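Local coordinates for ParB domain protein nuclease (Sulfolobus solfataricus, PDB 5K5D) that probably acts in archaeal plasmid-type DNA partition as a ParB-domain protein, and is named a nuclease, at residues 226-231 with 256-261; 10-15 with 79-84. The protein carries 4 engineered substitutions. All blocks are in the same frame, centred on the assembly; numbering follows the deposited sequence.

Contact 1 of 2, residues 226-231 with 256-261; sequences TRVKDM and KIILND. Engineered in segment 226-231: Met231 (natural residue Leu).
Arg227 and Asp261 form an end-on salt bridge in which both terminal nitrogens converge on one carboxylate oxygen, Arg227 NH2 lying 2.8 Å and Arg227 NH1 2.9 Å from Asp261 OD1. That oxygen sits close to the guanidinium plane, yet both nitrogens approach it from the same side above the carboxylate plane, the two flat groups being turned 58° apart. Arg264 NE forms a second salt bridge to Asp261 OD1, which leaves three donors gathered on a single oxygen. The setting is a helix-helix contact between 218-230 and 252-259 in the Ssol_1539-like second domain: Arg227 NE donates to Ile258 O at 2.7 Å, a bond within the carbonyl plane but bent at the hydrogen (138°). Since Asn260 is the first residue to leave helical geometry, the arginine serves a carbonyl in the last turn of helix 252-259. A water bridges further, donating to Ile257 O and Asn260 O and accepting a weak bond from Arg227 NH2.

The guanidinium is sandwiched: Leu259 O lies over the centre of one face, and the selenium of the engineered Met231 lies 3.5 Å above the opposite one. Anti to the backbone N (chi1 163°), Arg227 CG meets Leu259 CD2 at 3.7 Å; the two side chains slide past each other in opposite directions. Leu259 also rests on Gln220 and Arg223 of helix 218-230, while Ile258 packs against Leu248 and Met267 of the flanking helices. Beside the arginine, both residues being buried, Val228 CG2 touches Ile258 CG2 at 3.5 Å.

Contact 2 of 2, residues 10-15 with 79-84; sequences TEEVVS and ILKYDF
Thr10 and Lys81 exchange two backbone hydrogen bonds, Thr10 N to Lys81 O at 2.9 Å and Lys81 N to Thr10 O at 3.0 Å. Two residues on, Glu12 and Ile79 repeat the pattern: Ile79 N donates to Glu12 O at 2.9 Å and Glu12 N to Ile79 O at 3.2 Å, each nearly straight (168° and 167° at the hydrogen). Glu11 and Leu80 between them are the non-hydrogen-bonded pair; here the CA of Leu80 faces Thr10 O and the CA of Glu11 faces Ile79 O, so both carbonyls receive a CA-H...O contact besides their N-H. Leu80 turns its backbone bonds the other way, to Leu51 and Ala53.

This register pairs strand 9-15, an outermost strand, within this chain, of the mixed four-stranded sheet in the ParB-like N-terminal region, antiparallel with strand 76-82, which strand 51-53 flanks in parallel on its far side.

On the face shared by Thr10, Glu12, Ile79 and Lys81, Glu12 OE2 makes a salt bridge to Lys81 NZ through a weak hydrogen bond of 3.1 Å. Tyr57 OH bonds both Glu12 OE1 and Lys81 NZ, so the two charged groups share a third partner. Glu12 CG sits between the backbone N and the carbonyl carbon (chi1 58°), which brings it alongside Ile79, 4.0 Å from Ile79 CG1. Farther along, Val14 crosses Ile79 at about a right angle, with Val14 CG2 meeting Ile79 CD1. On the reverse face, Glu11 CG touches Leu80 CD2 at 3.6 Å.

The two contacts lie on opposite sides of the chain's centre, their own centres 53 Å apart and their nearest atoms about 37 Å apart, so neither touches the other. They are also in series along the sequence: contact 2 closes at residue 84, well before contact 1 opens at 226. Contact 2 spans 63 intervening residues to join the first and fourth strands in chain order, within the ParB-like N-terminal region. Contact 1 spans 24, of which 18 are helical, and ties together helices of the Ssol_1539-like second domain. The two contacts thus belong to different regions of the protein and share no direct contact.

Contact 1 of 2, residues 226-231 with 256-261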
loop_
_atom_site.group_PDB
_atom_site.type_symbol
_atom_site.label_atom_id
_atom_site.label_comp_id
_atom_site.label_asym_id
_atom_site.label_seq_id
_atom_site.Cartn_x
_atom_site.Cartn_y
_atom_site.Cartn_z
ATOM N N THR B 226 -14.597 9.211 -12.526
ATOM C CA THR B 226 -15.913 9.832 -12.549
ATOM C C THR B 226 -16.236 10.404 -13.929
ATOM O O THR B 226 -17.377 10.346 -14.387
ATOM C CB THR B 226 -16.022 10.932 -11.485
ATOM O OG1 THR B 226 -14.925 11.842 -11.626
ATOM C CG2 THR B 226 -15.976 10.319 -10.092
ATOM N N ARG B 227 -15.219 10.944 -14.590
ATOM C CA ARG B 227 -15.374 11.481 -15.936
ATOM C C ARG B 227 -15.796 10.392 -16.920
ATOM O O ARG B 227 -16.884 10.443 -17.491
ATOM C CB ARG B 227 -14.066 12.130 -16.390
ATOM C CG ARG B 227 -13.950 12.357 -17.886
ATOM C CD ARG B 227 -14.938 13.395 -18.375
ATOM N NE ARG B 227 -14.705 13.742 -19.773
ATOM C CZ ARG B 227 -15.384 14.671 -20.435
ATOM N NH1 ARG B 227 -16.346 15.349 -19.824
ATOM N NH2 ARG B 227 -15.104 14.922 -21.706
ATOM N N VAL B 228 -14.931 9.400 -17.097
ATOM C CA VAL B 228 -15.160 8.334 -18.066
ATOM C C VAL B 228 -16.419 7.513 -17.778
ATOM O O VAL B 228 -16.963 6.869 -18.676
ATOM C CB VAL B 228 -13.929 7.410 -18.171
ATOM C CG1 VAL B 228 -14.206 6.261 -19.097
ATOM C CG2 VAL B 228 -12.728 8.194 -18.674
ATOM N N LYS B 229 -16.894 7.546 -16.537
ATOM C CA LYS B 229 -18.091 6.788 -16.177
ATOM C C LYS B 229 -19.361 7.591 -16.434
ATOM O O LYS B 229 -20.458 7.036 -16.481
ATOM C CB LYS B 229 -18.040 6.320 -14.718
ATOM C CG LYS B 229 -18.405 7.387 -13.701
ATOM C CD LYS B 229 -18.189 6.883 -12.282
ATOM C CE LYS B 229 -18.683 7.888 -11.248
ATOM N NZ LYS B 229 -20.168 8.001 -11.250
ATOM N N ASP B 230 -19.210 8.901 -16.594
ATOM C CA ASP B 230 -20.334 9.746 -16.973
ATOM C C ASP B 230 -20.543 9.667 -18.480
ATOM O O ASP B 230 -21.672 9.672 -18.963
ATOM C CB ASP B 230 -20.099 11.193 -16.539
ATOM C CG ASP B 230 -20.073 11.354 -15.029
ATOM O OD1 ASP B 230 -20.523 10.428 -14.321
ATOM O OD2 ASP B 230 -19.608 12.410 -14.552
HETATM N N MSE B 231 -19.440 9.582 -19.218
HETATM C CA MSE B 231 -19.490 9.457 -20.670
HETATM C C MSE B 231 -19.931 8.055 -21.081
HETATM O O MSE B 231 -20.055 7.757 -22.271
HETATM C CB MSE B 231 -18.117 9.749 -21.280
HETATM C CG MSE B 231 -17.380 10.951 -20.697
HETATM SE SE MSE B 231 -18.201 12.666 -21.114
HETATM C CE MSE B 231 -19.594 12.705 -19.748
ATOM N N LYS B 256 -5.904 15.646 -20.446
ATOM C CA LYS B 256 -6.672 16.692 -21.113
ATOM C C LYS B 256 -7.662 16.084 -22.105
ATOM O O LYS B 256 -8.845 16.424 -22.107
ATOM C CB LYS B 256 -5.742 17.667 -21.837
ATOM C CG LYS B 256 -5.063 18.695 -20.941
ATOM C CD LYS B 256 -4.216 19.655 -21.766
ATOM C CE LYS B 256 -3.814 20.883 -20.970
ATOM N NZ LYS B 256 -4.986 21.739 -20.633
ATOM N N ILE B 257 -7.178 15.171 -22.941
ATOM C CA ILE B 257 -8.040 14.516 -23.920
ATOM C C ILE B 257 -9.222 13.814 -23.253
ATOM O O ILE B 257 -10.334 13.819 -23.782
ATOM C CB ILE B 257 -7.259 13.511 -24.791
ATOM C CG1 ILE B 257 -6.178 14.235 -25.593
ATOM C CG2 ILE B 257 -8.202 12.769 -25.727
ATOM C CD1 ILE B 257 -5.182 13.307 -26.237
ATOM N N ILE B 258 -8.979 13.231 -22.081
ATOM C CA ILE B 258 -10.026 12.550 -21.323
ATOM C C ILE B 258 -10.913 13.524 -20.550
ATOM O O ILE B 258 -12.112 13.292 -20.401
ATOM C CB ILE B 258 -9.440 11.553 -20.298
ATOM C CG1 ILE B 258 -8.523 10.537 -20.974
ATOM C CG2 ILE B 258 -10.558 10.838 -19.557
ATOM C CD1 ILE B 258 -8.018 9.475 -20.026
ATOM N N LEU B 259 -10.318 14.606 -20.056
ATOM C CA LEU B 259 -10.998 15.494 -19.112
ATOM C C LEU B 259 -11.587 16.752 -19.749
ATOM O O LEU B 259 -12.774 17.028 -19.593
ATOM C CB LEU B 259 -10.062 15.864 -17.954
ATOM C CG LEU B 259 -9.574 14.679 -17.117
ATOM C CD1 LEU B 259 -8.827 15.145 -15.876
ATOM C CD2 LEU B 259 -10.747 13.789 -16.741
ATOM N N ASN B 260 -10.757 17.515 -20.456
ATOM C CA ASN B 260 -11.225 18.721 -21.132
ATOM C C ASN B 260 -12.218 18.394 -22.245
ATOM O O ASN B 260 -11.906 17.650 -23.172
ATOM C CB ASN B 260 -10.048 19.527 -21.690
ATOM C CG ASN B 260 -10.449 20.931 -22.129
ATOM O OD1 ASN B 260 -11.585 21.172 -22.546
ATOM N ND2 ASN B 260 -9.510 21.865 -22.035
ATOM N N ASP B 261 -13.411 18.966 -22.142
ATOM C CA ASP B 261 -14.497 18.682 -23.072
ATOM C C ASP B 261 -14.239 19.117 -24.508
ATOM O O ASP B 261 -14.863 18.602 -25.431
ATOM C CB ASP B 261 -15.791 19.322 -22.578
ATOM C CG ASP B 261 -16.552 18.427 -21.636
ATOM O OD1 ASP B 261 -16.709 17.231 -21.961
ATOM O OD2 ASP B 261 -16.986 18.915 -20.572
HETATM O O HOH W 1 -13.137 15.163 -23.671
#

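Contact 2 of 2, residues 10-15 with 79-84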
loop_
_atom_site.group_PDB
_atom_site.type_symbol
_atom_site.label_atom_id
_atom_site.label_comp_id
_atom_site.label_asym_id
_atom_site.label_seq_id
_atom_site.Cartn_x
_atom_site.Cartn_y
_atom_site.Cartn_z
ATOM N N THR B 10 8.780 -6.382 24.254
ATOM C CA THR B 10 9.845 -6.086 25.190
ATOM C C THR B 10 11.076 -5.633 24.413
ATOM O O THR B 10 11.250 -5.985 23.242
ATOM C CB THR B 10 10.165 -7.305 26.072
ATOM O OG1 THR B 10 10.418 -8.445 25.243
ATOM C CG2 THR B 10 8.986 -7.620 26.982
ATOM N N GLU B 11 11.911 -4.830 25.058
ATOM C CA GLU B 11 13.101 -4.297 24.415
ATOM C C GLU B 11 14.292 -5.176 24.760
ATOM O O GLU B 11 14.565 -5.423 25.934
ATOM C CB GLU B 11 13.345 -2.856 24.871
ATOM C CG GLU B 11 13.920 -1.935 23.800
ATOM C CD GLU B 11 15.407 -2.139 23.574
ATOM O OE1 GLU B 11 16.048 -2.831 24.392
ATOM O OE2 GLU B 11 15.936 -1.603 22.578
ATOM N N GLU B 12 14.992 -5.666 23.742
ATOM C CA GLU B 12 16.165 -6.500 23.978
ATOM C C GLU B 12 17.223 -6.370 22.890
ATOM O O GLU B 12 16.944 -5.910 21.783
ATOM C CB GLU B 12 15.768 -7.969 24.165
ATOM C CG GLU B 12 15.014 -8.577 23.004
ATOM C CD GLU B 12 14.710 -10.050 23.223
ATOM O OE1 GLU B 12 15.530 -10.896 22.809
ATOM O OE2 GLU B 12 13.654 -10.365 23.813
ATOM N N VAL B 13 18.442 -6.771 23.230
ATOM C CA VAL B 13 19.548 -6.761 22.288
ATOM C C VAL B 13 19.929 -8.188 21.939
ATOM O O VAL B 13 20.016 -9.052 22.812
ATOM C CB VAL B 13 20.776 -6.049 22.859
ATOM C CG1 VAL B 13 21.904 -6.049 21.838
ATOM C CG2 VAL B 13 20.417 -4.633 23.264
ATOM N N VAL B 14 20.153 -8.432 20.655
ATOM C CA VAL B 14 20.454 -9.770 20.178
ATOM C C VAL B 14 21.573 -9.725 19.151
ATOM O O VAL B 14 21.858 -8.670 18.583
ATOM C CB VAL B 14 19.215 -10.413 19.533
ATOM C CG1 VAL B 14 18.127 -10.617 20.571
ATOM C CG2 VAL B 14 18.711 -9.554 18.392
ATOM N N SER B 15 22.208 -10.874 18.921
ATOM C CA SER B 15 23.224 -10.981 17.883
ATOM C C SER B 15 22.585 -10.631 16.548
ATOM O O SER B 15 21.446 -11.015 16.275
ATOM C CB SER B 15 23.824 -12.389 17.837
ATOM O OG SER B 15 22.897 -13.334 17.335
ATOM N N ILE B 79 16.237 -4.497 19.375
ATOM C CA ILE B 79 14.950 -4.778 18.754
ATOM C C ILE B 79 13.773 -4.633 19.718
ATOM O O ILE B 79 13.944 -4.562 20.940
ATOM C CB ILE B 79 14.904 -6.196 18.134
ATOM C CG1 ILE B 79 14.956 -7.269 19.225
ATOM C CG2 ILE B 79 16.029 -6.381 17.131
ATOM C CD1 ILE B 79 14.769 -8.688 18.699
ATOM N N LEU B 80 12.577 -4.569 19.146
ATOM C CA LEU B 80 11.355 -4.713 19.916
ATOM C C LEU B 80 10.751 -6.072 19.574
ATOM O O LEU B 80 10.186 -6.257 18.492
ATOM C CB LEU B 80 10.367 -3.589 19.598
ATOM C CG LEU B 80 10.842 -2.163 19.884
ATOM C CD1 LEU B 80 9.713 -1.161 19.671
ATOM C CD2 LEU B 80 11.391 -2.050 21.294
ATOM N N LYS B 81 10.902 -7.026 20.488
ATOM C CA LYS B 81 10.325 -8.350 20.308
ATOM C C LYS B 81 8.880 -8.355 20.793
ATOM O O LYS B 81 8.610 -8.249 21.992
ATOM C CB LYS B 81 11.135 -9.411 21.054
ATOM C CG LYS B 81 10.739 -10.834 20.700
ATOM C CD LYS B 81 11.566 -11.863 21.456
ATOM C CE LYS B 81 11.187 -11.903 22.926
ATOM N NZ LYS B 81 11.983 -12.925 23.661
ATOM N N TYR B 82 7.958 -8.465 19.845
ATOM C CA TYR B 82 6.540 -8.514 20.151
ATOM C C TYR B 82 6.123 -9.937 20.482
ATOM O O TYR B 82 6.688 -10.897 19.959
ATOM C CB TYR B 82 5.727 -7.986 18.974
ATOM C CG TYR B 82 5.743 -6.489 18.878
ATOM C CD1 TYR B 82 6.879 -5.811 18.450
ATOM C CD2 TYR B 82 4.623 -5.745 19.217
ATOM C CE1 TYR B 82 6.895 -4.429 18.366
ATOM C CE2 TYR B 82 4.632 -4.364 19.137
ATOM C CZ TYR B 82 5.769 -3.714 18.714
ATOM O OH TYR B 82 5.775 -2.345 18.638
ATOM N N ASP B 83 5.124 -10.065 21.348
ATOM C CA ASP B 83 4.719 -11.368 21.843
ATOM C C ASP B 83 3.645 -12.013 20.977
ATOM O O ASP B 83 2.550 -12.310 21.441
ATOM C CB ASP B 83 4.233 -11.261 23.284
ATOM C CG ASP B 83 3.900 -12.608 23.879
ATOM O OD1 ASP B 83 4.613 -13.581 23.557
ATOM O OD2 ASP B 83 2.924 -12.697 24.653
ATOM N N PHE B 84 3.967 -12.229 19.713
ATOM C CA PHE B 84 3.053 -12.924 18.822
ATOM C C PHE B 84 3.836 -13.604 17.711
ATOM O O PHE B 84 4.959 -13.210 17.403
ATOM C CB PHE B 84 2.014 -11.964 18.240
ATOM C CG PHE B 84 2.539 -11.098 17.131
ATOM C CD1 PHE B 84 3.137 -9.879 17.408
ATOM C CD2 PHE B 84 2.423 -11.497 15.811
ATOM C CE1 PHE B 84 3.614 -9.078 16.392
ATOM C CE2 PHE B 84 2.898 -10.699 14.789
ATOM C CZ PHE B 84 3.495 -9.488 15.083
#